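Side-chain contacts in plasmin and fibronectin-binding protein A (Streptococcus pneumoniae, PDB 4MR0), which acts as a fibronectin-dependent surface adhesin and invasin that binds human fibronectin, plasmin, plasminogen and serum albumin: residues T358-N363 and L424-K429; I305-L310 and E327-Q332; Q298-E303 and M374-V379; S334-S339 and V346-T351; V193-L198 and F315-N320. All blocks are in the same frame, centred on the assembly; numbering follows the deposited sequence.

Contact 1: residues T358-N363 and L424-K429; sequences TQNPSN and LLDLNK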
# COMPACT_ATOMS: atom_id res chain seq x y z
N THR A 358 -7.63 -15.32 9.48
CA THR A 358 -6.64 -14.25 9.62
C THR A 358 -7.21 -13.11 10.45
O THR A 358 -8.38 -12.77 10.32
CB THR A 358 -6.21 -13.67 8.26
OG1 THR A 358 -7.34 -13.05 7.62
CG2 THR A 358 -5.63 -14.75 7.36
N GLN A 359 -6.38 -12.54 11.32
CA GLN A 359 -6.82 -11.42 12.14
C GLN A 359 -6.47 -10.14 11.37
O GLN A 359 -5.33 -9.97 10.92
CB GLN A 359 -6.11 -11.45 13.50
CG GLN A 359 -6.63 -10.42 14.51
CD GLN A 359 -8.12 -10.54 14.80
OE1 GLN A 359 -8.61 -11.61 15.18
NE2 GLN A 359 -8.86 -9.44 14.63
N ASN A 360 -7.45 -9.26 11.21
CA ASN A 360 -7.27 -8.01 10.47
C ASN A 360 -6.20 -7.07 11.01
O ASN A 360 -6.18 -6.75 12.20
CB ASN A 360 -8.60 -7.24 10.43
CG ASN A 360 -9.63 -7.86 9.49
OD1 ASN A 360 -9.49 -9.00 9.05
ND2 ASN A 360 -10.68 -7.10 9.18
N PRO A 361 -5.26 -6.63 10.14
CA PRO A 361 -4.24 -5.70 10.64
C PRO A 361 -5.01 -4.48 11.16
O PRO A 361 -5.98 -4.05 10.52
CB PRO A 361 -3.44 -5.39 9.38
CG PRO A 361 -3.43 -6.72 8.66
CD PRO A 361 -4.88 -7.21 8.84
N SER A 362 -4.61 -3.93 12.30
CA SER A 362 -5.33 -2.79 12.87
C SER A 362 -4.45 -1.61 13.27
O SER A 362 -3.26 -1.77 13.53
CB SER A 362 -6.16 -3.26 14.07
OG SER A 362 -5.34 -3.72 15.13
N ASN A 363 -5.07 -0.43 13.34
CA ASN A 363 -4.40 0.83 13.68
C ASN A 363 -3.28 1.07 12.67
O ASN A 363 -2.09 1.15 13.01
CB ASN A 363 -3.84 0.82 15.11
CG ASN A 363 -3.36 2.20 15.56
OD1 ASN A 363 -3.72 3.21 14.96
ND2 ASN A 363 -2.55 2.23 16.61
N LEU A 424 -18.54 -15.33 6.32
CA LEU A 424 -18.92 -14.03 6.85
C LEU A 424 -17.61 -13.40 7.32
O LEU A 424 -17.26 -13.46 8.50
CB LEU A 424 -19.88 -14.20 8.03
CG LEU A 424 -20.75 -12.99 8.40
CD1 LEU A 424 -21.54 -13.31 9.66
CD2 LEU A 424 -19.88 -11.76 8.62
N LEU A 425 -16.88 -12.81 6.38
CA LEU A 425 -15.59 -12.20 6.68
C LEU A 425 -15.66 -10.90 7.45
O LEU A 425 -16.67 -10.18 7.42
CB LEU A 425 -14.82 -11.95 5.38
CG LEU A 425 -14.43 -13.17 4.55
CD1 LEU A 425 -13.70 -12.72 3.30
CD2 LEU A 425 -13.56 -14.11 5.39
N ASP A 426 -14.57 -10.59 8.14
CA ASP A 426 -14.46 -9.37 8.91
C ASP A 426 -13.97 -8.32 7.92
O ASP A 426 -12.78 -7.99 7.89
CB ASP A 426 -13.44 -9.55 10.04
CG ASP A 426 -13.41 -8.38 11.01
OD1 ASP A 426 -14.13 -7.38 10.78
OD2 ASP A 426 -12.65 -8.45 12.00
N LEU A 427 -14.88 -7.80 7.10
CA LEU A 427 -14.53 -6.80 6.10
C LEU A 427 -14.16 -5.48 6.75
O LEU A 427 -14.41 -5.26 7.94
CB LEU A 427 -15.69 -6.61 5.12
CG LEU A 427 -16.15 -7.91 4.43
CD1 LEU A 427 -17.42 -7.63 3.63
CD2 LEU A 427 -15.05 -8.46 3.52
N ASN A 428 -13.54 -4.59 5.97
CA ASN A 428 -13.09 -3.29 6.45
C ASN A 428 -14.06 -2.54 7.37
O ASN A 428 -15.23 -2.38 7.04
CB ASN A 428 -12.76 -2.36 5.27
CG ASN A 428 -11.61 -2.86 4.42
OD1 ASN A 428 -10.61 -3.36 4.93
ND2 ASN A 428 -11.73 -2.70 3.11
N LYS A 429 -13.56 -2.07 8.51
CA LYS A 429 -14.36 -1.30 9.45
C LYS A 429 -13.49 -0.21 10.07
O LYS A 429 -12.27 -0.38 10.20
CB LYS A 429 -14.92 -2.19 10.57
CG LYS A 429 -15.92 -3.22 10.10
CD LYS A 429 -16.35 -4.13 11.26
CE LYS A 429 -17.12 -5.33 10.74
NZ LYS A 429 -16.28 -6.12 9.80
O HOH W 1 -12.92 -4.91 10.22
O HOH W 2 -10.07 -9.88 11.91
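N360 meets D426 through one direct hydrogen bond and two waters. In the direct bond, N360 ND2 donates to the backbone oxygen D426 O at 2.6 Å. The bond is nearly straight, 167° at the hydrogen, and the acceptor lies close to the plane of the N360 amide. CG of N360 stands anti to the carbonyl carbon (chi1 -73°), which carries the amide across to the other loop. The amide of N360 and the carboxylate of D426 are turned only 20° from each other. D426 O also accepts from Q354 NE2, so two side-chain amides hold this carbonyl.

The contact joins two loops that precede strands 364-372 and 431-440 of the right-handed parallel beta-helix. D426 sits at the centre of an inverse gamma turn. N360 lies just ahead of P361, where the third PbH1 repeat begins.

The waters add a second layer. Water 1 donates to D426 OD1 and L427 O, and is reached weakly by N360 ND2. Water 2 accepts from the backbone N360 N at 2.8 Å and donates to D426 OD2.

K429 supplies the charge that pairs with D426. K429 NZ forms a salt bridge to D426 OD1 at 2.7 Å, meeting it nearly along the C-O bond. The same nitrogen also donates to L427 O at 2.8 Å and to K460 O.

Contact 2: residues I305-L310 and E327-Q332; sequences IQIEPL and ENVTIQ. With MN (manganese (II) ion), chain G.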
# COMPACT_ATOMS: atom_id res chain seq x y z
N ILE A 305 4.28 -1.75 -0.53
CA ILE A 305 4.33 -1.95 0.91
C ILE A 305 3.05 -2.71 1.26
O ILE A 305 1.96 -2.15 1.24
CB ILE A 305 4.35 -0.64 1.71
CG1 ILE A 305 5.62 0.15 1.39
CG2 ILE A 305 4.31 -0.95 3.20
CD1 ILE A 305 5.71 1.50 2.11
N GLN A 306 3.20 -3.99 1.55
CA GLN A 306 2.07 -4.82 1.91
C GLN A 306 2.04 -4.97 3.43
O GLN A 306 3.07 -5.22 4.06
CB GLN A 306 2.20 -6.20 1.24
CG GLN A 306 1.08 -7.17 1.57
CD GLN A 306 1.26 -8.51 0.88
OE1 GLN A 306 2.37 -9.02 0.77
NE2 GLN A 306 0.16 -9.09 0.41
N ILE A 307 0.86 -4.80 4.00
CA ILE A 307 0.65 -4.93 5.43
C ILE A 307 -0.37 -6.05 5.52
O ILE A 307 -1.51 -5.91 5.09
CB ILE A 307 0.08 -3.62 6.01
CG1 ILE A 307 1.04 -2.47 5.71
CG2 ILE A 307 -0.15 -3.77 7.52
CD1 ILE A 307 0.44 -1.09 5.98
N GLU A 308 0.03 -7.17 6.10
CA GLU A 308 -0.85 -8.33 6.12
C GLU A 308 -0.72 -9.16 7.38
O GLU A 308 0.18 -8.96 8.19
CB GLU A 308 -0.47 -9.21 4.93
CG GLU A 308 0.94 -9.81 5.12
CD GLU A 308 1.56 -10.33 3.84
OE1 GLU A 308 0.85 -10.96 3.03
OE2 GLU A 308 2.78 -10.12 3.65
N PRO A 309 -1.67 -10.10 7.57
CA PRO A 309 -1.60 -10.97 8.75
C PRO A 309 -0.54 -12.01 8.40
O PRO A 309 -0.16 -12.14 7.24
CB PRO A 309 -3.02 -11.55 8.84
CG PRO A 309 -3.50 -11.52 7.42
CD PRO A 309 -2.98 -10.19 6.92
N LEU A 310 -0.07 -12.75 9.39
CA LEU A 310 0.98 -13.73 9.14
C LEU A 310 0.49 -15.14 8.82
O LEU A 310 0.10 -15.91 9.71
CB LEU A 310 1.93 -13.76 10.36
CG LEU A 310 3.23 -14.57 10.30
CD1 LEU A 310 4.09 -14.11 9.13
CD2 LEU A 310 3.98 -14.37 11.62
N GLU A 327 -0.06 -4.68 13.60
CA GLU A 327 -0.75 -3.70 14.41
C GLU A 327 0.12 -2.48 14.65
O GLU A 327 1.34 -2.61 14.79
CB GLU A 327 -1.14 -4.39 15.72
CG GLU A 327 -1.61 -3.51 16.85
CD GLU A 327 -1.81 -4.31 18.12
OE1 GLU A 327 -1.34 -5.47 18.19
OE2 GLU A 327 -2.44 -3.79 19.06
N ASN A 328 -0.49 -1.30 14.67
CA ASN A 328 0.25 -0.06 14.87
C ASN A 328 1.32 0.10 13.78
O ASN A 328 2.51 0.23 14.07
CB ASN A 328 0.92 -0.03 16.25
CG ASN A 328 -0.06 -0.29 17.39
OD1 ASN A 328 -1.27 -0.10 17.25
ND2 ASN A 328 0.46 -0.71 18.55
N VAL A 329 0.88 0.08 12.53
CA VAL A 329 1.80 0.25 11.40
C VAL A 329 1.54 1.64 10.83
O VAL A 329 0.40 2.01 10.57
CB VAL A 329 1.55 -0.80 10.30
CG1 VAL A 329 2.58 -0.63 9.19
CG2 VAL A 329 1.62 -2.20 10.89
N THR A 330 2.61 2.41 10.65
CA THR A 330 2.48 3.76 10.12
C THR A 330 3.46 3.99 8.97
O THR A 330 4.67 3.76 9.11
CB THR A 330 2.79 4.85 11.20
OG1 THR A 330 1.89 4.71 12.31
CG2 THR A 330 2.62 6.26 10.60
N ILE A 331 2.92 4.41 7.83
CA ILE A 331 3.72 4.73 6.65
C ILE A 331 3.51 6.23 6.56
O ILE A 331 2.37 6.68 6.49
CB ILE A 331 3.16 4.06 5.37
CG1 ILE A 331 2.87 2.58 5.62
CG2 ILE A 331 4.17 4.20 4.23
CD1 ILE A 331 4.09 1.76 6.00
N GLN A 332 4.58 7.02 6.56
CA GLN A 332 4.41 8.47 6.51
C GLN A 332 5.54 9.23 5.85
O GLN A 332 6.66 8.75 5.77
CB GLN A 332 4.25 9.00 7.94
CG GLN A 332 5.45 8.68 8.83
CD GLN A 332 5.36 9.34 10.19
OE1 GLN A 332 4.28 9.42 10.78
NE2 GLN A 332 6.50 9.80 10.70
MN MN G . 2.95 -11.03 1.55
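The I305 and I331 side chains meet at their ends. I305 CD1 lies 3.8 Å from I331 CG2, and I305 CG2 lies 3.9 Å from I331 CD1. The pair fills part of the core of the right-handed parallel beta-helix, where two different faces of the solenoid turn their side chains inward. Strand 306-308 belongs to one face. Strand 329-337, in the second PbH1 repeat, belongs to another.

I307 and V329 form the second pair. They run alongside one another, pointing opposite ways, with I307 CD1 3.9 Å from V329 CG1. Their CG2 methyls come to 4.1 Å. In I307, CG1 stands anti to the carbonyl carbon (chi1 -58°), and CD1 extends from it to the valine. I307 CD1 also comes within 4.4 Å of I331 CG1. All four side chains are buried, and the contact across these segments is purely apolar.

The next shell closes the core along the helix axis. I364 touches both I307 and V329, F285 packs on I305, and V280 on I331. Backbone bonds from I305 and I307 to G350 hold strand 306-308 in place.

Q306 and E308 point the other way from I305 and I307. They bind a manganese ion, completed by Q271 and G314. Q306 OE1 is 2.2 Å from manganese, and E308 chelates it with OE2 at 2.3 Å and OE1 at 2.6 Å.

Contact 3: residues Q298-E303 and M374-V379; sequences QIISKE and MMYAGV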
# COMPACT_ATOMS: atom_id res chain seq x y z
N GLN A 298 -2.26 -10.98 -11.31
CA GLN A 298 -0.99 -11.00 -10.61
C GLN A 298 -0.47 -9.58 -10.37
O GLN A 298 0.04 -9.27 -9.29
CB GLN A 298 0.03 -11.79 -11.43
CG GLN A 298 -0.38 -13.23 -11.72
CD GLN A 298 0.46 -13.88 -12.81
OE1 GLN A 298 0.41 -13.48 -13.97
NE2 GLN A 298 1.25 -14.88 -12.43
N ILE A 299 -0.62 -8.72 -11.37
CA ILE A 299 -0.15 -7.34 -11.29
C ILE A 299 -0.70 -6.54 -10.11
O ILE A 299 0.07 -5.99 -9.33
CB ILE A 299 -0.46 -6.59 -12.61
CG1 ILE A 299 0.41 -7.14 -13.74
CG2 ILE A 299 -0.21 -5.10 -12.43
CD1 ILE A 299 0.19 -6.46 -15.08
N ILE A 300 -2.02 -6.46 -9.98
CA ILE A 300 -2.62 -5.68 -8.90
C ILE A 300 -2.42 -6.27 -7.51
O ILE A 300 -2.77 -5.66 -6.51
CB ILE A 300 -4.13 -5.46 -9.15
CG1 ILE A 300 -4.87 -6.80 -9.14
CG2 ILE A 300 -4.33 -4.76 -10.48
CD1 ILE A 300 -6.38 -6.67 -9.26
N SER A 301 -1.85 -7.47 -7.43
CA SER A 301 -1.60 -8.09 -6.14
C SER A 301 -0.19 -7.77 -5.66
O SER A 301 0.30 -8.36 -4.70
CB SER A 301 -1.77 -9.61 -6.25
OG SER A 301 -0.72 -10.17 -7.02
N LYS A 302 0.47 -6.83 -6.34
CA LYS A 302 1.84 -6.48 -5.97
C LYS A 302 2.00 -5.08 -5.38
O LYS A 302 2.46 -4.16 -6.06
CB LYS A 302 2.77 -6.65 -7.17
CG LYS A 302 2.97 -8.10 -7.59
CD LYS A 302 3.37 -8.95 -6.39
CE LYS A 302 3.78 -10.35 -6.80
NZ LYS A 302 2.73 -11.02 -7.63
N GLU A 303 1.64 -4.93 -4.11
CA GLU A 303 1.75 -3.65 -3.41
C GLU A 303 3.21 -3.42 -3.04
O GLU A 303 3.90 -4.36 -2.63
CB GLU A 303 0.90 -3.67 -2.13
CG GLU A 303 -0.58 -4.01 -2.34
CD GLU A 303 -0.87 -5.50 -2.22
OE1 GLU A 303 0.09 -6.31 -2.12
OE2 GLU A 303 -2.06 -5.87 -2.24
N MET A 374 0.38 6.44 -9.47
CA MET A 374 0.35 4.98 -9.35
C MET A 374 -0.53 4.44 -10.47
O MET A 374 -1.44 5.12 -10.94
CB MET A 374 -0.23 4.56 -8.00
CG MET A 374 0.81 4.21 -6.92
SD MET A 374 1.92 5.50 -6.35
CE MET A 374 3.17 5.50 -7.69
N MET A 375 -0.25 3.22 -10.91
CA MET A 375 -1.01 2.60 -12.00
C MET A 375 -2.40 2.13 -11.59
O MET A 375 -3.34 2.18 -12.39
CB MET A 375 -0.21 1.42 -12.57
CG MET A 375 -0.92 0.67 -13.68
SD MET A 375 0.05 -0.75 -14.26
CE MET A 375 -0.59 -2.00 -13.27
N TYR A 376 -2.55 1.70 -10.34
CA TYR A 376 -3.85 1.21 -9.90
C TYR A 376 -4.42 1.90 -8.67
O TYR A 376 -5.62 2.20 -8.62
CB TYR A 376 -3.75 -0.30 -9.64
CG TYR A 376 -5.07 -0.97 -9.33
CD1 TYR A 376 -6.23 -0.61 -10.01
CD2 TYR A 376 -5.15 -1.99 -8.39
CE1 TYR A 376 -7.44 -1.24 -9.76
CE2 TYR A 376 -6.35 -2.64 -8.13
CZ TYR A 376 -7.49 -2.26 -8.82
OH TYR A 376 -8.69 -2.89 -8.57
N ALA A 377 -3.57 2.16 -7.69
CA ALA A 377 -4.04 2.80 -6.47
C ALA A 377 -2.91 3.21 -5.55
O ALA A 377 -1.84 2.59 -5.54
CB ALA A 377 -4.97 1.85 -5.74
N GLY A 378 -3.14 4.26 -4.78
CA GLY A 378 -2.14 4.69 -3.82
C GLY A 378 -2.30 3.77 -2.62
O GLY A 378 -1.32 3.28 -2.05
N VAL A 379 -3.55 3.53 -2.26
CA VAL A 379 -3.90 2.69 -1.11
C VAL A 379 -5.07 1.78 -1.46
O VAL A 379 -6.14 2.25 -1.83
CB VAL A 379 -4.30 3.58 0.10
CG1 VAL A 379 -4.69 2.71 1.29
CG2 VAL A 379 -3.15 4.51 0.47
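The Y376 ring has I300 CG2 over one face. This methyl sits 4.0 Å from the ring centroid and 27° off the ring normal, a CH-pi contact. It lies nearest Y376 CD2, at 3.6 Å. I300 CB lies above the same face, out toward the CD2-CE2 side, 3.7 Å from both Y376 CD2 and Y376 CE2. I300 holds CG1 between its backbone N and carbonyl carbon (chi1 64°), which turns CG2 onto the tyrosine.

Beside this pair, I299 and M375 cross at about a right angle. The methionine is straight as far as SD and then bends at chi3 (93°), bringing M375 CE to a modelled 3.2 Å from I299 CG2. That is very short, so the methyl's exact place is doubtful.

I299 begins a type I turn that runs to K302. S301 OG donates to Q298 O at 2.6 Å, and S301 N reaches the same oxygen from the same face.

The contact thus lays helix 296-299 and its turn against the chain entering strand 377-381 of the parallel beta-helix. V346 packs beside the pair and touches both I299 and M375, while Y376 bonds through its backbone to V346 and A411.

Contact 4: residues S334-S339 and V346-T351; sequences SYFGKS and VTAIGT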
# COMPACT_ATOMS: atom_id res chain seq x y z
N SER A 334 6.47 9.73 2.96
CA SER A 334 7.23 9.06 1.92
C SER A 334 6.70 9.31 0.53
O SER A 334 5.55 9.68 0.34
CB SER A 334 7.27 7.56 2.22
OG SER A 334 7.92 7.32 3.46
N TYR A 335 7.57 9.11 -0.45
CA TYR A 335 7.23 9.33 -1.85
C TYR A 335 7.17 8.03 -2.64
O TYR A 335 8.02 7.15 -2.48
CB TYR A 335 8.24 10.31 -2.46
CG TYR A 335 8.10 10.51 -3.95
CD1 TYR A 335 8.61 9.57 -4.84
CD2 TYR A 335 7.45 11.63 -4.46
CE1 TYR A 335 8.48 9.74 -6.21
CE2 TYR A 335 7.31 11.81 -5.84
CZ TYR A 335 7.83 10.86 -6.71
OH TYR A 335 7.68 11.01 -8.06
N PHE A 336 6.17 7.92 -3.50
CA PHE A 336 5.99 6.74 -4.33
C PHE A 336 5.85 7.14 -5.79
O PHE A 336 4.97 7.93 -6.13
CB PHE A 336 4.76 5.96 -3.87
CG PHE A 336 4.81 5.55 -2.42
CD1 PHE A 336 4.62 6.50 -1.41
CD2 PHE A 336 5.05 4.23 -2.07
CE1 PHE A 336 4.68 6.13 -0.07
CE2 PHE A 336 5.12 3.84 -0.72
CZ PHE A 336 4.93 4.79 0.27
N GLY A 337 6.71 6.59 -6.64
CA GLY A 337 6.66 6.92 -8.06
C GLY A 337 7.44 5.95 -8.92
O GLY A 337 7.50 4.75 -8.64
N LYS A 338 8.05 6.47 -9.98
CA LYS A 338 8.83 5.63 -10.88
C LYS A 338 10.31 5.97 -10.77
O LYS A 338 10.68 6.91 -10.06
CB LYS A 338 8.36 5.83 -12.32
CG LYS A 338 8.72 7.19 -12.92
CD LYS A 338 8.31 7.26 -14.38
CE LYS A 338 8.88 8.50 -15.07
NZ LYS A 338 8.33 9.77 -14.52
N SER A 339 11.15 5.20 -11.45
CA SER A 339 12.59 5.45 -11.47
C SER A 339 12.96 5.65 -12.93
O SER A 339 12.10 5.61 -13.80
CB SER A 339 13.35 4.24 -10.93
OG SER A 339 13.32 3.18 -11.88
N VAL A 346 2.37 -0.10 -9.01
CA VAL A 346 0.98 -0.44 -9.30
C VAL A 346 0.10 0.01 -8.13
O VAL A 346 -0.86 0.76 -8.31
CB VAL A 346 0.83 -1.97 -9.52
CG1 VAL A 346 -0.64 -2.32 -9.76
CG2 VAL A 346 1.67 -2.40 -10.72
N THR A 347 0.44 -0.45 -6.93
CA THR A 347 -0.28 -0.11 -5.71
C THR A 347 0.78 0.20 -4.68
O THR A 347 1.64 -0.63 -4.40
CB THR A 347 -1.14 -1.30 -5.22
OG1 THR A 347 -2.19 -1.55 -6.16
CG2 THR A 347 -1.75 -1.00 -3.86
N ALA A 348 0.75 1.40 -4.11
CA ALA A 348 1.76 1.76 -3.13
C ALA A 348 1.65 1.02 -1.80
O ALA A 348 2.64 0.47 -1.31
CB ALA A 348 1.74 3.28 -2.87
N ILE A 349 0.45 0.99 -1.23
CA ILE A 349 0.25 0.37 0.08
C ILE A 349 -1.05 -0.39 0.20
O ILE A 349 -2.09 0.05 -0.31
CB ILE A 349 0.23 1.45 1.20
CG1 ILE A 349 1.47 2.34 1.11
CG2 ILE A 349 0.15 0.79 2.58
CD1 ILE A 349 1.38 3.60 1.96
N GLY A 350 -1.02 -1.53 0.88
CA GLY A 350 -2.25 -2.27 1.09
C GLY A 350 -2.07 -3.77 1.20
O GLY A 350 -1.01 -4.26 1.58
N THR A 351 -3.13 -4.49 0.88
CA THR A 351 -3.09 -5.95 0.87
C THR A 351 -4.31 -6.43 0.10
O THR A 351 -5.24 -5.65 -0.16
CB THR A 351 -3.05 -6.55 2.29
OG1 THR A 351 -2.65 -7.92 2.20
CG2 THR A 351 -4.40 -6.44 2.98
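F336 and A348 face each other across the coil with their CA atoms 6.6 Å apart, F336 on strand 329-337 and A348 where the chain turns a corner between faces. The F336 ring carries the contact. Its CD2 lies 3.5 Å from A348 CB, and this methyl also comes within 3.8 Å of F336 CG. The approach to the ring is oblique. CG of F336 stands anti to the carbonyl carbon (chi1 -57°), which sends the ring inward over the corner.

Farther out, F336 CZ meets I349 CD1 at 4.1 Å. The two side chains cross at about a right angle. I349 sets out along the corner rather than at the strand, but its CD1 end swings back to the ring.

F336 and A348 both lie in the second PbH1 repeat, and I349 follows it directly. The contact is consistent with packing within one coil of the parallel beta-helix. Similar aromatic residues continue the core in the coils beside it: F336 stacks on F285 and also meets F371, with ring planes at about 35°. F371 touches A348 and I349 as well. L345 also packs on F336.

Contact 5: residues V193-L198 and F315-N320; sequences VFMTGL and FPYALN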
# COMPACT_ATOMS: atom_id res chain seq x y z
N VAL A 193 16.13 -8.81 -0.09
CA VAL A 193 17.38 -8.52 0.60
C VAL A 193 17.47 -8.75 2.11
O VAL A 193 18.43 -9.37 2.58
CB VAL A 193 17.83 -7.06 0.30
CG1 VAL A 193 19.22 -6.82 0.88
CG2 VAL A 193 17.85 -6.83 -1.20
N PHE A 194 16.50 -8.25 2.86
CA PHE A 194 16.49 -8.38 4.31
C PHE A 194 15.26 -9.10 4.86
O PHE A 194 14.14 -8.86 4.41
CB PHE A 194 16.55 -6.99 4.96
CG PHE A 194 17.79 -6.21 4.63
CD1 PHE A 194 19.02 -6.59 5.17
CD2 PHE A 194 17.74 -5.12 3.78
CE1 PHE A 194 20.17 -5.87 4.87
CE2 PHE A 194 18.88 -4.40 3.47
CZ PHE A 194 20.10 -4.78 4.02
N MET A 195 15.49 -9.97 5.85
CA MET A 195 14.42 -10.72 6.52
C MET A 195 14.67 -10.73 8.03
O MET A 195 15.82 -10.60 8.47
CB MET A 195 14.36 -12.15 6.01
CG MET A 195 13.79 -12.30 4.61
SD MET A 195 13.45 -14.02 4.16
CE MET A 195 13.00 -13.89 2.45
N THR A 196 13.61 -10.85 8.82
CA THR A 196 13.73 -10.87 10.28
C THR A 196 13.65 -12.29 10.83
O THR A 196 13.46 -12.50 12.03
CB THR A 196 12.64 -10.02 10.94
OG1 THR A 196 11.35 -10.57 10.64
CG2 THR A 196 12.71 -8.58 10.46
N GLY A 197 13.80 -13.26 9.94
CA GLY A 197 13.77 -14.65 10.33
C GLY A 197 14.56 -15.44 9.31
O GLY A 197 14.79 -14.97 8.20
N LEU A 198 14.97 -16.65 9.67
CA LEU A 198 15.77 -17.47 8.77
C LEU A 198 15.02 -18.07 7.59
O LEU A 198 13.83 -18.38 7.68
CB LEU A 198 16.44 -18.61 9.55
CG LEU A 198 17.47 -18.21 10.61
CD1 LEU A 198 18.06 -19.47 11.24
CD2 LEU A 198 18.58 -17.38 9.97
N PHE A 315 2.93 -15.01 3.43
CA PHE A 315 4.30 -14.86 3.91
C PHE A 315 4.95 -16.25 3.86
O PHE A 315 5.18 -16.88 4.89
CB PHE A 315 4.27 -14.31 5.35
CG PHE A 315 5.52 -13.58 5.75
CD1 PHE A 315 5.77 -12.29 5.29
CD2 PHE A 315 6.46 -14.19 6.57
CE1 PHE A 315 6.94 -11.61 5.65
CE2 PHE A 315 7.63 -13.53 6.94
CZ PHE A 315 7.87 -12.24 6.47
N PRO A 316 5.25 -16.74 2.65
CA PRO A 316 5.86 -18.05 2.40
C PRO A 316 7.30 -18.25 2.86
O PRO A 316 7.88 -19.30 2.63
CB PRO A 316 5.71 -18.21 0.89
CG PRO A 316 5.89 -16.81 0.40
CD PRO A 316 5.06 -16.00 1.38
N TYR A 317 7.85 -17.25 3.55
CA TYR A 317 9.23 -17.31 4.02
C TYR A 317 9.39 -18.03 5.35
O TYR A 317 10.51 -18.33 5.77
CB TYR A 317 9.78 -15.89 4.13
CG TYR A 317 9.31 -15.03 2.99
CD1 TYR A 317 9.71 -15.31 1.68
CD2 TYR A 317 8.39 -14.00 3.19
CE1 TYR A 317 9.19 -14.59 0.60
CE2 TYR A 317 7.87 -13.28 2.13
CZ TYR A 317 8.27 -13.59 0.83
OH TYR A 317 7.74 -12.91 -0.23
N ALA A 318 8.27 -18.30 6.02
CA ALA A 318 8.30 -18.97 7.30
C ALA A 318 7.11 -19.93 7.45
O ALA A 318 6.22 -19.97 6.59
CB ALA A 318 8.28 -17.94 8.43
N LEU A 319 7.11 -20.70 8.53
CA LEU A 319 6.05 -21.66 8.81
C LEU A 319 4.86 -21.07 9.55
O LEU A 319 3.79 -21.68 9.57
CB LEU A 319 6.60 -22.84 9.62
CG LEU A 319 7.54 -23.80 8.90
CD1 LEU A 319 7.98 -24.86 9.90
CD2 LEU A 319 6.84 -24.43 7.70
N ASN A 320 5.03 -19.89 10.16
CA ASN A 320 3.95 -19.25 10.90
C ASN A 320 2.68 -19.23 10.06
O ASN A 320 2.67 -18.68 8.96
CB ASN A 320 4.34 -17.82 11.29
CG ASN A 320 5.61 -17.77 12.12
OD1 ASN A 320 5.64 -17.19 13.21
ND2 ASN A 320 6.67 -18.38 11.61
O HOH W 3 12.08 -20.31 6.80
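M195 leaves strand 194-195 with its CA-CB bond directed at Y317. CG stands anti to the carbonyl carbon (chi1 -73°), and from there the chain is fully extended to its methyl. CB and CG lead toward the tyrosine. SD is the first atom to reach it, 4.1 Å from Y317 CB. The sulfur lies 5.2 Å from the ring centroid and 42° off the ring normal, an oblique Met-aromatic contact. At the tip, M195 CE sits 3.7 Å from Y317 CD1 and 3.9 Å from Y317 CG. The two side chains cross at about a right angle.

Y317 is held on other sides too. P316 CG lies on one face of its ring, toward the rim, and F315 CD1 is at its edge in the ring plane. Y317 CD2 in turn rests over the centre of the F315 ring. The hydroxyl of Y317 is hydrogen-bonded to Q271 NE2.

A second link runs through the backbone. Water 3 donates to both L198 O and Y317 O, at 2.7 Å each.

The contact ties a face of the parallel beta-helix to the long loop before strand 329-337, where F315-A318 make a type I turn. Its chemistry is mixed: a soft sulfur and methyl against a ring, plus a water shared by two carbonyls. Because Q271 also binds manganese, the Y317 hydroxyl is a second-shell group that probably helps orient that ligand.

How the contacts relate
All five contacts belong to the right-handed parallel beta-helix. Contact 5 lies toward the N-terminal end and contact 1 farther toward the C-terminal end, their centres 23 Å apart. Contacts 2, 3 and 4 fill the middle. Contacts 3 and 4 are closest, 8 Å between centres, and are joined by a probable hydrogen bond from I349 N to G378 O. Contacts 2 and 4 share strand 329-337, and I305 bonds to A348 between them. N363 and N328 connect contact 1 to contact 2, while L310 packs on F315 and N320 of contact 5. Along the chain, contacts 3 and 5 cross, and contacts 2 and 4 fall within the span of contact 3. Neighbouring coils and their loops are thus knitted together.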